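Local coordinates for protein transketolase (Campylobacter jejuni, PDB 3M7I) that belongs to the thiamine diphosphate-dependent transketolase family and binds thiamine diphosphate together with 5-O-phosphono-beta-D-ribofuranose in a two-subunit assembly, at residues P370-E375 and F413-F418; T473-D478 and A497-R502. All coordinates share one frame; numbering follows the deposited sequence.

Interaction 1: P370-E375 and F413-F418; sequences PSNKTE and FSATFF. With RP5 (5-O-phosphono-beta-D-ribofuranose), chain E.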
loop_
_atom_site.group_PDB
_atom_site.type_symbol
_atom_site.label_atom_id
_atom_site.label_comp_id
_atom_site.label_asym_id
_atom_site.label_seq_id
_atom_site.Cartn_x
_atom_site.Cartn_y
_atom_site.Cartn_z
ATOM N N PRO A 370 -6.944 19.318 8.711
ATOM C CA PRO A 370 -8.091 19.684 9.512
ATOM C C PRO A 370 -8.855 18.530 10.222
ATOM O O PRO A 370 -9.489 18.803 11.232
ATOM C CB PRO A 370 -8.984 20.440 8.530
ATOM C CG PRO A 370 -8.202 20.785 7.411
ATOM C CD PRO A 370 -7.048 19.839 7.343
ATOM N N SER A 371 -8.813 17.282 9.695
ATOM C CA SER A 371 -9.523 16.164 10.240
ATOM C C SER A 371 -8.568 15.353 11.148
ATOM O O SER A 371 -8.955 14.824 12.228
ATOM C CB SER A 371 -10.054 15.339 9.091
ATOM O OG SER A 371 -10.787 14.280 9.569
ATOM N N ASN A 372 -7.297 15.273 10.766
ATOM C CA ASN A 372 -6.263 14.611 11.615
ATOM C C ASN A 372 -5.853 15.487 12.801
ATOM O O ASN A 372 -5.275 15.005 13.746
ATOM C CB ASN A 372 -4.967 14.266 10.826
ATOM C CG ASN A 372 -5.160 13.169 9.744
ATOM O OD1 ASN A 372 -6.121 12.307 9.758
ATOM N ND2 ASN A 372 -4.290 13.271 8.711
ATOM N N LYS A 373 -6.171 16.787 12.717
ATOM C CA LYS A 373 -5.788 17.733 13.751
ATOM C C LYS A 373 -4.263 17.881 13.857
ATOM O O LYS A 373 -3.753 18.008 14.910
ATOM C CB LYS A 373 -6.435 17.375 15.098
ATOM C CG LYS A 373 -7.954 17.187 15.043
ATOM C CD LYS A 373 -8.674 18.448 14.490
ATOM C CE LYS A 373 -10.213 18.417 14.544
ATOM N NZ LYS A 373 -10.681 18.597 15.900
ATOM N N THR A 374 -3.561 18.004 12.731
ATOM C CA THR A 374 -2.120 18.038 12.734
ATOM C C THR A 374 -1.546 19.420 12.336
ATOM O O THR A 374 -0.333 19.615 12.295
ATOM C CB THR A 374 -1.594 16.936 11.737
ATOM O OG1 THR A 374 -2.148 17.154 10.441
ATOM C CG2 THR A 374 -1.970 15.547 12.253
ATOM N N GLU A 375 -2.416 20.412 12.106
ATOM C CA GLU A 375 -1.908 21.719 11.734
ATOM C C GLU A 375 -1.075 22.263 12.910
ATOM O O GLU A 375 -1.467 22.223 14.082
ATOM C CB GLU A 375 -3.041 22.733 11.432
ATOM C CG GLU A 375 -2.469 24.033 10.747
ATOM C CD GLU A 375 -3.505 25.147 10.538
ATOM O OE1 GLU A 375 -4.720 24.884 10.681
ATOM O OE2 GLU A 375 -3.101 26.310 10.248
ATOM N N PHE A 413 6.928 13.935 11.093
ATOM C CA PHE A 413 5.671 13.167 11.166
ATOM C C PHE A 413 4.843 13.167 9.889
ATOM O O PHE A 413 4.776 14.155 9.130
ATOM C CB PHE A 413 4.841 13.528 12.401
ATOM C CG PHE A 413 4.149 14.872 12.247
ATOM C CD1 PHE A 413 2.968 14.967 11.555
ATOM C CD2 PHE A 413 4.710 16.024 12.778
ATOM C CE1 PHE A 413 2.329 16.197 11.380
ATOM C CE2 PHE A 413 4.084 17.282 12.600
ATOM C CZ PHE A 413 2.911 17.353 11.910
ATOM N N SER A 414 4.256 11.985 9.637
ATOM C CA SER A 414 3.321 11.672 8.577
ATOM C C SER A 414 1.938 11.369 9.144
ATOM O O SER A 414 1.806 10.615 10.118
ATOM C CB SER A 414 3.781 10.453 7.735
ATOM O OG SER A 414 5.089 10.568 7.205
ATOM N N ALA A 415 0.917 11.991 8.561
ATOM C CA ALA A 415 -0.471 11.846 9.002
ATOM C C ALA A 415 -1.466 11.549 7.912
ATOM O O ALA A 415 -1.459 12.143 6.815
ATOM C CB ALA A 415 -0.900 13.144 9.825
ATOM N N THR A 416 -2.378 10.622 8.265
ATOM C CA THR A 416 -3.556 10.277 7.508
ATOM C C THR A 416 -4.569 9.514 8.430
ATOM O O THR A 416 -4.263 9.325 9.617
ATOM C CB THR A 416 -3.222 9.470 6.228
ATOM O OG1 THR A 416 -4.396 9.344 5.433
ATOM C CG2 THR A 416 -2.496 8.120 6.572
ATOM N N PHE A 417 -5.718 9.123 7.851
ATOM C CA PHE A 417 -6.685 8.219 8.533
ATOM C C PHE A 417 -6.019 6.837 8.639
ATOM O O PHE A 417 -5.269 6.386 7.760
ATOM C CB PHE A 417 -7.996 8.046 7.815
ATOM C CG PHE A 417 -8.845 9.281 7.701
ATOM C CD1 PHE A 417 -8.773 10.280 8.666
ATOM C CD2 PHE A 417 -9.701 9.410 6.670
ATOM C CE1 PHE A 417 -9.588 11.400 8.539
ATOM C CE2 PHE A 417 -10.527 10.570 6.549
ATOM C CZ PHE A 417 -10.461 11.496 7.500
ATOM N N PHE A 418 -6.254 6.137 9.736
ATOM C CA PHE A 418 -5.616 4.844 9.893
ATOM C C PHE A 418 -5.942 3.874 8.774
ATOM O O PHE A 418 -5.057 3.052 8.414
ATOM C CB PHE A 418 -6.084 4.253 11.255
ATOM C CG PHE A 418 -5.358 3.015 11.747
ATOM C CD1 PHE A 418 -4.034 2.770 11.505
ATOM C CD2 PHE A 418 -6.013 2.187 12.646
ATOM C CE1 PHE A 418 -3.394 1.680 12.025
ATOM C CE2 PHE A 418 -5.359 1.123 13.236
ATOM C CZ PHE A 418 -4.040 0.886 12.945
HETATM C C1 RP5 E . -14.021 12.247 4.641
HETATM O O4 RP5 E . -13.471 12.391 5.918
HETATM C C2 RP5 E . -14.470 13.635 4.222
HETATM O O2 RP5 E . -13.546 14.093 3.267
HETATM C C3 RP5 E . -14.606 14.434 5.510
HETATM O O3 RP5 E . -14.132 15.764 5.449
HETATM C C4 RP5 E . -13.732 13.659 6.455
HETATM C C5 RP5 E . -14.449 13.455 7.753
HETATM O O5 RP5 E . -14.375 14.688 8.453
HETATM P "P'" RP5 E . -14.239 14.508 10.003
HETATM O O1X RP5 E . -13.082 15.248 10.607
HETATM O O2X RP5 E . -14.188 12.886 10.183
HETATM O O3X RP5 E . -15.490 15.138 10.811
HETATM O O1 RP5 E . -15.166 11.420 4.706
#
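Asn372, near the end of the short helix 369-372, rests its amide on an inner strand, 411-417, of the six-stranded parallel sheet in the pyrimidine-binding domain, a fold of the thiamine diphosphate-binding clan. With CG anti to the carbonyl carbon (chi1 -67°), the amide reaches the backbone of Ala415 and Thr416. There ND2 lies 3.3 Å from Thr416 N, but both are donors, so proximity does not make this pair a bond. OD1 turns to another strand, hydrogen-bonding with Thr443 OG1 on strand 439-443. The same oxygen sits 3.5 Å from Phe417 CD1, with the amide and ring planes 83° apart. After Lys373 leaves the helix with positive phi, Thr374 packs its methyl CG2 3.6 Å from Ala415 CB, while its CB meets Phe413 CE1 at 4.0 Å. Ile441 and Leu351 add apolar cover here. The Phe417 side chain comes within about 4 Å (nearest atoms) of bound thiamine diphosphate, and its CZ is 3.5 Å from RP5 O4. At the ring edge, in plane, Ser371 OG stands 3.3 Å from Phe417 CE1 and donates a 2.7 Å hydrogen bond to RP5 O1X.

Interaction 2: T473-D478 and A497-R502; sequences TFRPAD and AFVLSR. With RP5 (5-O-phosphono-beta-D-ribofuranose), chain E.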
loop_
_atom_site.group_PDB
_atom_site.type_symbol
_atom_site.label_atom_id
_atom_site.label_comp_id
_atom_site.label_asym_id
_atom_site.label_seq_id
_atom_site.Cartn_x
_atom_site.Cartn_y
_atom_site.Cartn_z
ATOM N N THR A 473 3.165 0.543 18.256
ATOM C CA THR A 473 1.857 0.949 17.837
ATOM C C THR A 473 1.118 1.374 19.100
ATOM O O THR A 473 0.690 0.496 19.887
ATOM C CB THR A 473 1.136 -0.186 17.096
ATOM O OG1 THR A 473 2.009 -0.737 16.067
ATOM C CG2 THR A 473 -0.166 0.274 16.474
ATOM N N PHE A 474 1.030 2.686 19.342
ATOM C CA PHE A 474 0.314 3.229 20.508
ATOM C C PHE A 474 -1.121 3.542 20.161
ATOM O O PHE A 474 -1.432 4.160 19.130
ATOM C CB PHE A 474 0.963 4.529 21.064
ATOM C CG PHE A 474 2.355 4.368 21.538
ATOM C CD1 PHE A 474 2.616 3.811 22.761
ATOM C CD2 PHE A 474 3.409 4.738 20.782
ATOM C CE1 PHE A 474 3.865 3.627 23.184
ATOM C CE2 PHE A 474 4.705 4.536 21.241
ATOM C CZ PHE A 474 4.907 3.991 22.451
ATOM N N ARG A 475 -2.019 3.090 21.048
ATOM C CA ARG A 475 -3.413 3.355 20.905
ATOM C C ARG A 475 -3.904 3.899 22.258
ATOM O O ARG A 475 -4.509 3.139 23.116
ATOM C CB ARG A 475 -4.157 2.136 20.434
ATOM C CG ARG A 475 -5.659 2.335 20.193
ATOM C CD ARG A 475 -6.335 1.181 19.436
ATOM N NE ARG A 475 -7.696 1.493 19.081
ATOM C CZ ARG A 475 -8.795 0.961 19.606
ATOM N NH1 ARG A 475 -8.737 0.030 20.573
ATOM N NH2 ARG A 475 -9.976 1.372 19.178
ATOM N N PRO A 476 -3.680 5.237 22.451
ATOM C CA PRO A 476 -3.981 5.811 23.767
ATOM C C PRO A 476 -5.460 5.914 24.073
ATOM O O PRO A 476 -6.272 6.197 23.207
ATOM C CB PRO A 476 -3.344 7.209 23.709
ATOM C CG PRO A 476 -3.353 7.569 22.305
ATOM C CD PRO A 476 -3.028 6.245 21.574
ATOM N N ALA A 477 -5.808 5.619 25.330
ATOM C CA ALA A 477 -7.196 5.714 25.741
ATOM C C ALA A 477 -7.633 7.153 26.078
ATOM O O ALA A 477 -8.834 7.472 26.095
ATOM C CB ALA A 477 -7.449 4.760 26.976
ATOM N N ASP A 478 -6.682 7.982 26.426
ATOM C CA ASP A 478 -6.968 9.396 26.769
ATOM C C ASP A 478 -5.753 10.281 26.546
ATOM O O ASP A 478 -4.735 9.820 26.047
ATOM C CB ASP A 478 -7.505 9.449 28.235
ATOM C CG ASP A 478 -6.420 9.296 29.301
ATOM O OD1 ASP A 478 -5.210 9.033 28.991
ATOM O OD2 ASP A 478 -6.795 9.439 30.541
ATOM N N ALA A 497 3.758 4.508 15.694
ATOM C CA ALA A 497 2.529 5.054 15.194
ATOM C C ALA A 497 1.634 5.388 16.353
ATOM O O ALA A 497 1.679 4.706 17.414
ATOM C CB ALA A 497 1.812 4.037 14.320
ATOM N N PHE A 498 0.802 6.367 16.101
ATOM C CA PHE A 498 -0.194 6.791 17.043
ATOM C C PHE A 498 -1.578 6.553 16.431
ATOM O O PHE A 498 -1.923 7.108 15.372
ATOM C CB PHE A 498 0.001 8.253 17.470
ATOM C CG PHE A 498 1.294 8.500 18.139
ATOM C CD1 PHE A 498 1.386 8.487 19.518
ATOM C CD2 PHE A 498 2.477 8.622 17.393
ATOM C CE1 PHE A 498 2.603 8.704 20.162
ATOM C CE2 PHE A 498 3.678 8.855 18.021
ATOM C CZ PHE A 498 3.757 8.837 19.421
ATOM N N VAL A 499 -2.384 5.748 17.101
ATOM C CA VAL A 499 -3.654 5.304 16.568
ATOM C C VAL A 499 -4.694 5.996 17.417
ATOM O O VAL A 499 -4.823 5.709 18.598
ATOM C CB VAL A 499 -3.794 3.772 16.636
ATOM C CG1 VAL A 499 -5.199 3.313 16.220
ATOM C CG2 VAL A 499 -2.679 3.095 15.771
ATOM N N LEU A 500 -5.421 6.886 16.793
ATOM C CA LEU A 500 -6.200 7.938 17.475
ATOM C C LEU A 500 -7.685 7.967 17.042
ATOM O O LEU A 500 -8.023 7.636 15.946
ATOM C CB LEU A 500 -5.520 9.309 17.176
ATOM C CG LEU A 500 -4.035 9.313 17.473
ATOM C CD1 LEU A 500 -3.327 10.550 16.770
ATOM C CD2 LEU A 500 -3.861 9.264 18.965
ATOM N N SER A 501 -8.584 8.355 17.955
ATOM C CA SER A 501 -9.988 8.337 17.690
ATOM C C SER A 501 -10.532 9.597 17.025
ATOM O O SER A 501 -10.016 10.697 17.301
ATOM C CB SER A 501 -10.806 8.215 18.978
ATOM O OG SER A 501 -10.646 9.363 19.817
ATOM N N ARG A 502 -11.576 9.433 16.241
ATOM C CA ARG A 502 -12.378 10.590 15.761
ATOM C C ARG A 502 -13.232 11.096 16.898
ATOM O O ARG A 502 -13.335 12.300 17.119
ATOM C CB ARG A 502 -13.254 10.166 14.612
ATOM C CG ARG A 502 -14.138 11.280 14.034
ATOM C CD ARG A 502 -15.086 10.752 12.983
ATOM N NE ARG A 502 -15.701 11.828 12.215
ATOM C CZ ARG A 502 -16.977 12.154 12.221
ATOM N NH1 ARG A 502 -17.378 13.204 11.468
ATOM N NH2 ARG A 502 -17.867 11.457 12.918
HETATM C C1 RP5 E . -14.021 12.247 4.641
HETATM O O4 RP5 E . -13.471 12.391 5.918
HETATM C C2 RP5 E . -14.470 13.635 4.222
HETATM O O2 RP5 E . -13.546 14.093 3.267
HETATM C C3 RP5 E . -14.606 14.434 5.510
HETATM O O3 RP5 E . -14.132 15.764 5.449
HETATM C C4 RP5 E . -13.732 13.659 6.455
HETATM C C5 RP5 E . -14.449 13.455 7.753
HETATM O O5 RP5 E . -14.375 14.688 8.453
HETATM P "P'" RP5 E . -14.239 14.508 10.003
HETATM O O1X RP5 E . -13.082 15.248 10.607
HETATM O O2X RP5 E . -14.188 12.886 10.183
HETATM O O3X RP5 E . -15.490 15.138 10.811
HETATM O O1 RP5 E . -15.166 11.420 4.706
HETATM O O HOH W 1 -6.721 6.467 20.644
#
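Ala497 accepts, through its O, a 2.9 Å hydrogen bond from Phe474 N, within the parallel pairing of strands 496-499 and 472-474. The donor is tilted 20° from the carbonyl plane. Phe498 lies beside Phe474, both side chains pointing the same way: the planes differ by 26°, yet the centroids are 5.6 Å apart, so this is a slid pair with little overlap, Phe474 CD2 lying over one face of the Phe498 ring. Val499 N then returns a 2.7 Å bond to Phe474 O, nearly straight on to the carbonyl. With CG1 anti to its backbone N (chi1 174°), Val499 sets that methyl 4.0 Å from Arg475 CD and turns CG2 to Thr473 CG2. Val499 O accepts a hydrogen bond from a water that also donates one to Pro476 O, bridging the two segments where the pairing ends. Leu500 CD2 packs 3.8 Å from Pro476 CG. Farther on, the extended Arg502 holds the phosphate edge-on, NE to RP5 O2X at 2.7 Å and NH1 to O3X at 2.8 Å. The strands belong to a beta-alpha-beta unit whose helix 479-491 covers the two phenylalanines, while helix 461-467 packs on Thr473 and Arg475, and strand 439-443 flanks 496-499 on its other edge.

Overall arrangement
Interactions 1 and 2 both involve one parallel sheet, their centres 12 Å apart, with strand 439-443 between strands 411-417 and 496-499. They touch directly where Phe418 CE2 packs 3.7 Å from Val499 CG1. Both also reach the phosphate of one RP5: residues 370-375 supply a serine hydroxyl to one oxygen, and residues 497-502 an arginine to the other two terminal oxygens. Arg344, His444 and Asp452 of the same chain, and His259 of the second subunit, also hydrogen-bond to this ligand. Interaction 1 additionally borders thiamine diphosphate, whereas interaction 2 meets the ligand through Arg502, three residues past the paired Val499.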